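Local coordinates for inositol 2-dehydrogenase (Sinorhizobium meliloti, PDB 4HKT), which catalyses the NAD+-dependent oxidation of myo-inositol to scyllo-inosose, the first step in breaking the polyol down to acetyl-CoA, at residues V249-I261 with T268-Y280. Sequence-based numbering, arbitrary orientation.
With EDO (1,2-ethanediol), chain R.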
loop_
_atom_site.group_PDB
_atom_site.type_symbol
_atom_site.label_atom_id
_atom_site.label_comp_id
_atom_site.label_asym_id
_atom_site.label_seq_id
_atom_site.Cartn_x
_atom_site.Cartn_y
_atom_site.Cartn_z
ATOM N N VAL B 249 -15.536 -1.060 3.249
ATOM C CA VAL B 249 -14.788 0.122 3.628
ATOM C C VAL B 249 -13.950 -0.192 4.873
ATOM O O VAL B 249 -14.409 -0.899 5.793
ATOM C CB VAL B 249 -15.697 1.337 3.851
ATOM C CG1 VAL B 249 -16.755 1.073 4.896
ATOM C CG2 VAL B 249 -14.872 2.577 4.200
ATOM N N ALA B 250 -12.729 0.307 4.882
ATOM C CA ALA B 250 -11.782 0.039 5.969
ATOM C C ALA B 250 -10.961 1.293 6.243
ATOM O O ALA B 250 -10.793 2.124 5.343
ATOM C CB ALA B 250 -10.885 -1.132 5.623
ATOM N N ALA B 251 -10.511 1.449 7.494
ATOM C CA ALA B 251 -9.516 2.441 7.826
ATOM C C ALA B 251 -8.271 1.682 8.207
ATOM O O ALA B 251 -8.307 0.802 9.073
ATOM C CB ALA B 251 -9.949 3.320 8.965
ATOM N N GLU B 252 -7.189 2.024 7.516
ATOM C CA GLU B 252 -5.867 1.464 7.774
ATOM C C GLU B 252 -5.260 2.056 9.052
ATOM O O GLU B 252 -5.709 3.096 9.567
ATOM C CB GLU B 252 -4.932 1.712 6.564
ATOM C CG GLU B 252 -4.482 3.171 6.456
ATOM C CD GLU B 252 -3.915 3.563 5.087
ATOM O OE1 GLU B 252 -4.510 3.201 4.043
ATOM O OE2 GLU B 252 -2.904 4.312 5.069
ATOM N N ASN B 253 -4.231 1.382 9.552
ATOM C CA ASN B 253 -3.497 1.884 10.706
ATOM C C ASN B 253 -2.785 3.200 10.384
ATOM O O ASN B 253 -2.344 3.413 9.266
ATOM C CB ASN B 253 -2.469 0.876 11.141
ATOM C CG ASN B 253 -3.029 -0.114 12.138
ATOM O OD1 ASN B 253 -3.768 0.252 13.062
ATOM N ND2 ASN B 253 -2.649 -1.358 11.985
ATOM N N GLN B 254 -2.620 4.013 11.408
ATOM C CA GLN B 254 -1.836 5.232 11.330
ATOM C C GLN B 254 -0.462 5.030 11.964
ATOM O O GLN B 254 -0.288 4.278 12.936
ATOM C CB GLN B 254 -2.592 6.364 12.061
ATOM C CG GLN B 254 -3.854 6.810 11.357
ATOM C CD GLN B 254 -3.530 7.550 10.083
ATOM O OE1 GLN B 254 -2.662 8.427 10.085
ATOM N NE2 GLN B 254 -4.195 7.192 8.983
ATOM N N ARG B 255 0.519 5.734 11.423
ATOM C CA ARG B 255 1.856 5.775 12.028
ATOM C C ARG B 255 2.312 7.264 11.995
ATOM O O ARG B 255 1.807 8.033 11.162
ATOM C CB ARG B 255 2.778 4.879 11.217
ATOM C CG ARG B 255 2.739 5.177 9.725
ATOM C CD ARG B 255 3.805 4.407 8.973
ATOM N NE ARG B 255 3.746 2.957 9.175
ATOM C CZ ARG B 255 2.863 2.113 8.624
ATOM N NH1 ARG B 255 1.883 2.537 7.824
ATOM N NH2 ARG B 255 2.941 0.810 8.918
ATOM N N PRO B 256 3.237 7.672 12.880
ATOM C CA PRO B 256 3.581 9.117 12.989
ATOM C C PRO B 256 4.314 9.673 11.750
ATOM O O PRO B 256 4.128 10.836 11.387
ATOM C CB PRO B 256 4.487 9.191 14.215
ATOM C CG PRO B 256 4.809 7.778 14.611
ATOM C CD PRO B 256 3.840 6.850 13.943
ATOM N N VAL B 257 5.158 8.834 11.157
ATOM C CA VAL B 257 5.965 9.142 9.998
ATOM C C VAL B 257 5.726 8.046 8.969
ATOM O O VAL B 257 5.863 6.852 9.291
ATOM C CB VAL B 257 7.455 9.076 10.397
ATOM C CG1 VAL B 257 8.356 9.362 9.220
ATOM C CG2 VAL B 257 7.754 10.020 11.556
ATOM N N SER B 258 5.416 8.420 7.732
ATOM C CA SER B 258 5.309 7.465 6.637
ATOM C C SER B 258 6.458 7.621 5.609
ATOM O O SER B 258 6.405 8.470 4.719
ATOM C CB SER B 258 3.947 7.609 5.928
ATOM O OG SER B 258 2.853 7.434 6.813
ATOM N N ILE B 259 7.482 6.793 5.747
ATOM C CA ILE B 259 8.533 6.634 4.743
ATOM C C ILE B 259 8.707 5.129 4.465
ATOM O O ILE B 259 8.090 4.298 5.130
ATOM C CB ILE B 259 9.869 7.293 5.193
ATOM C CG1 ILE B 259 10.482 6.586 6.376
ATOM C CG2 ILE B 259 9.647 8.769 5.502
ATOM C CD1 ILE B 259 11.979 6.782 6.476
ATOM N N GLU B 260 9.550 4.784 3.504
ATOM C CA GLU B 260 9.792 3.382 3.152
ATOM C C GLU B 260 11.224 3.256 2.748
ATOM O O GLU B 260 11.719 4.060 1.932
ATOM C CB GLU B 260 8.911 2.978 1.975
ATOM C CG GLU B 260 8.779 1.484 1.807
ATOM C CD GLU B 260 7.649 1.119 0.844
ATOM O OE1 GLU B 260 7.555 1.727 -0.246
ATOM O OE2 GLU B 260 6.871 0.214 1.193
ATOM N N ILE B 261 11.910 2.294 3.333
ATOM C CA ILE B 261 13.289 2.020 3.013
ATOM C C ILE B 261 13.354 0.637 2.406
ATOM O O ILE B 261 12.885 -0.325 3.028
ATOM C CB ILE B 261 14.179 2.053 4.283
ATOM C CG1 ILE B 261 14.183 3.462 4.888
ATOM C CG2 ILE B 261 15.590 1.639 3.944
ATOM C CD1 ILE B 261 14.796 3.561 6.270
ATOM N N THR B 268 10.650 -1.661 4.058
ATOM C CA THR B 268 10.262 -1.477 5.464
ATOM C C THR B 268 9.702 -0.115 5.756
ATOM O O THR B 268 10.363 0.902 5.438
ATOM C CB THR B 268 11.463 -1.688 6.393
ATOM O OG1 THR B 268 11.915 -3.023 6.245
ATOM C CG2 THR B 268 11.061 -1.500 7.828
ATOM N N ARG B 269 8.501 -0.091 6.352
ATOM C CA ARG B 269 7.854 1.128 6.830
ATOM C C ARG B 269 7.947 1.167 8.350
ATOM O O ARG B 269 8.088 0.106 8.991
ATOM C CB ARG B 269 6.382 1.182 6.392
ATOM C CG ARG B 269 6.203 1.199 4.887
ATOM C CD ARG B 269 4.742 1.288 4.451
ATOM N NE ARG B 269 4.011 0.052 4.735
ATOM C CZ ARG B 269 2.685 -0.047 4.774
ATOM N NH1 ARG B 269 1.918 1.015 4.538
ATOM N NH2 ARG B 269 2.113 -1.214 5.041
ATOM N N PRO B 270 7.849 2.370 8.942
ATOM C CA PRO B 270 7.976 2.465 10.408
ATOM C C PRO B 270 6.834 1.761 11.150
ATOM O O PRO B 270 5.756 1.548 10.585
ATOM C CB PRO B 270 7.947 3.983 10.693
ATOM C CG PRO B 270 8.315 4.612 9.391
ATOM C CD PRO B 270 7.713 3.714 8.336
ATOM N N PRO B 271 7.078 1.393 12.409
ATOM C CA PRO B 271 5.987 0.895 13.231
ATOM C C PRO B 271 4.926 1.949 13.456
ATOM O O PRO B 271 5.044 3.109 13.007
ATOM C CB PRO B 271 6.697 0.499 14.552
ATOM C CG PRO B 271 7.906 1.388 14.592
ATOM C CD PRO B 271 8.355 1.412 13.152
ATOM N N LEU B 272 3.872 1.553 14.147
ATOM C CA LEU B 272 2.736 2.422 14.397
ATOM C C LEU B 272 3.023 3.394 15.556
ATOM O O LEU B 272 4.125 3.383 16.159
ATOM C CB LEU B 272 1.541 1.544 14.764
ATOM C CG LEU B 272 1.299 0.410 13.746
ATOM C CD1 LEU B 272 0.121 -0.469 14.160
ATOM C CD2 LEU B 272 1.094 0.977 12.355
ATOM N N HIS B 273 2.013 4.189 15.890
ATOM C CA HIS B 273 2.059 5.026 17.065
ATOM C C HIS B 273 2.249 4.175 18.312
ATOM O O HIS B 273 1.722 3.037 18.403
ATOM C CB HIS B 273 0.753 5.814 17.213
ATOM C CG HIS B 273 0.553 6.901 16.196
ATOM N ND1 HIS B 273 1.033 8.189 16.371
ATOM C CD2 HIS B 273 -0.127 6.911 15.027
ATOM C CE1 HIS B 273 0.657 8.936 15.349
ATOM N NE2 HIS B 273 -0.047 8.184 14.522
ATOM N N ASP B 274 2.986 4.699 19.291
ATOM C CA ASP B 274 3.146 3.985 20.546
ATOM C C ASP B 274 1.793 3.735 21.157
ATOM O O ASP B 274 1.434 2.574 21.359
ATOM C CB ASP B 274 4.026 4.734 21.551
ATOM C CG ASP B 274 5.477 4.807 21.106
ATOM O OD1 ASP B 274 5.919 3.910 20.365
ATOM O OD2 ASP B 274 6.152 5.777 21.477
ATOM N N PHE B 275 1.035 4.802 21.440
ATOM C CA PHE B 275 -0.261 4.622 22.143
ATOM C C PHE B 275 -1.263 5.741 21.797
ATOM O O PHE B 275 -1.116 6.419 20.776
ATOM C CB PHE B 275 -0.023 4.465 23.661
ATOM C CG PHE B 275 -1.030 3.571 24.393
ATOM C CD1 PHE B 275 -2.016 2.819 23.723
ATOM C CD2 PHE B 275 -0.978 3.486 25.782
ATOM C CE1 PHE B 275 -2.923 2.024 24.439
ATOM C CE2 PHE B 275 -1.867 2.686 26.493
ATOM C CZ PHE B 275 -2.839 1.957 25.824
ATOM N N PHE B 276 -2.307 5.900 22.602
ATOM C CA PHE B 276 -3.389 6.801 22.255
ATOM C C PHE B 276 -2.936 8.261 22.216
ATOM O O PHE B 276 -3.508 9.062 21.474
ATOM C CB PHE B 276 -4.577 6.610 23.217
ATOM C CG PHE B 276 -4.248 6.888 24.661
ATOM C CD1 PHE B 276 -4.069 8.209 25.116
ATOM C CD2 PHE B 276 -4.093 5.834 25.577
ATOM C CE1 PHE B 276 -3.745 8.456 26.441
ATOM C CE2 PHE B 276 -3.779 6.089 26.909
ATOM C CZ PHE B 276 -3.609 7.396 27.339
HETATM N N MSE B 277 -1.891 8.581 22.986
HETATM C CA MSE B 277 -1.395 9.946 23.129
HETATM C C MSE B 277 -1.163 10.563 21.782
HETATM O O MSE B 277 -1.601 11.682 21.542
HETATM C CB MSE B 277 -0.098 10.044 23.947
HETATM C CG MSE B 277 -0.264 9.669 25.432
HETATM SE SE MSE B 277 -0.320 7.715 25.759
HETATM C CE MSE B 277 1.551 7.278 25.255
ATOM N N THR B 278 -0.462 9.875 20.892
ATOM C CA THR B 278 -0.234 10.456 19.577
ATOM C C THR B 278 -1.161 9.923 18.513
ATOM O O THR B 278 -1.405 10.621 17.552
ATOM C CB THR B 278 1.211 10.365 19.069
ATOM O OG1 THR B 278 1.664 9.023 19.126
ATOM C CG2 THR B 278 2.146 11.293 19.865
ATOM N N ARG B 279 -1.682 8.707 18.651
ATOM C CA ARG B 279 -2.577 8.176 17.607
ATOM C C ARG B 279 -3.834 9.038 17.483
ATOM O O ARG B 279 -4.329 9.286 16.360
ATOM C CB ARG B 279 -2.977 6.677 17.851
ATOM C CG ARG B 279 -4.195 6.207 17.028
ATOM C CD ARG B 279 -3.881 6.006 15.550
ATOM N NE ARG B 279 -5.001 5.565 14.708
ATOM C CZ ARG B 279 -5.992 6.344 14.266
ATOM N NH1 ARG B 279 -6.024 7.634 14.575
ATOM N NH2 ARG B 279 -6.952 5.850 13.498
ATOM N N TYR B 280 -4.352 9.507 18.609
ATOM C CA TYR B 280 -5.662 10.159 18.598
ATOM C C TYR B 280 -5.700 11.686 18.831
ATOM O O TYR B 280 -6.758 12.245 19.133
ATOM C CB TYR B 280 -6.589 9.416 19.569
ATOM C CG TYR B 280 -6.996 8.032 19.027
ATOM C CD1 TYR B 280 -7.693 7.913 17.837
ATOM C CD2 TYR B 280 -6.703 6.861 19.740
ATOM C CE1 TYR B 280 -8.057 6.668 17.329
ATOM C CE2 TYR B 280 -7.080 5.608 19.264
ATOM C CZ TYR B 280 -7.747 5.515 18.058
ATOM O OH TYR B 280 -8.107 4.289 17.567
HETATM C C1 EDO R . -1.722 -1.743 8.728
HETATM O O1 EDO R . -1.298 -2.265 9.924
HETATM C C2 EDO R . -3.216 -1.835 8.795
HETATM O O2 EDO R . -3.743 -0.909 7.901
HETATM O O HOH W 1 -6.099 3.455 12.443
HETATM O O HOH W 2 -3.646 3.036 14.104
HETATM O O HOH W 3 -1.159 3.677 15.590
HETATM O O HOH W 4 -0.718 9.462 12.060
HETATM O O HOH W 5 14.636 -2.603 4.304
#
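The beta hairpin formed by strands 259-263 and 266-269 opens here into two loops that run on side by side, and Ile261 and Thr268 form an antiparallel hydrogen-bonded pair, with Ile261 N to Thr268 O at 3.0 Å and Thr268 N to Ile261 O at 2.8 Å. Beyond the strands, the CG of Pro270 presses on the carbonyl oxygen of Val257, which is buried without a polar partner. Arg255 then ties the loops together. Its chain bends at chi3 (56°) and brings NE to Pro270 O, a 2.8 Å bond that is nearly straight (167°) and lies in the guanidinium plane. Arg269 CB sits over one face of that guanidinium and Leu272 CD2 over the other, while Tyr267 of the third subunit adds a cation-pi contact. With an alanine here, Pro270 O would probably lose this donor, Tyr267 of the third subunit its cation, and a gap would be likely to open between Arg269 and Leu272. Next along, Pro256 lays its CD over the face of the His273 imidazole, 3.9 Å from the centroid, a CH-pi contact; ND1 of that ring is hydrogen-bonded to Thr278 OG1, which probably steadies the ring. Gln254 CG rests 3.6 Å from Arg279 CZ, over the guanidinium centre, and a water joins Gln254 N to Arg279 NE. Arg279, in helix 276-279, also forms a salt bridge with Asp126 and packs on Phe129 of helix 127-137. Strand 248-251 is the mixed sheet's outermost within this chain, beside strand 237-244; the second subunit pairs with Val249-Ala251 and Ile259-Ile261, the third with Thr268 and Arg269.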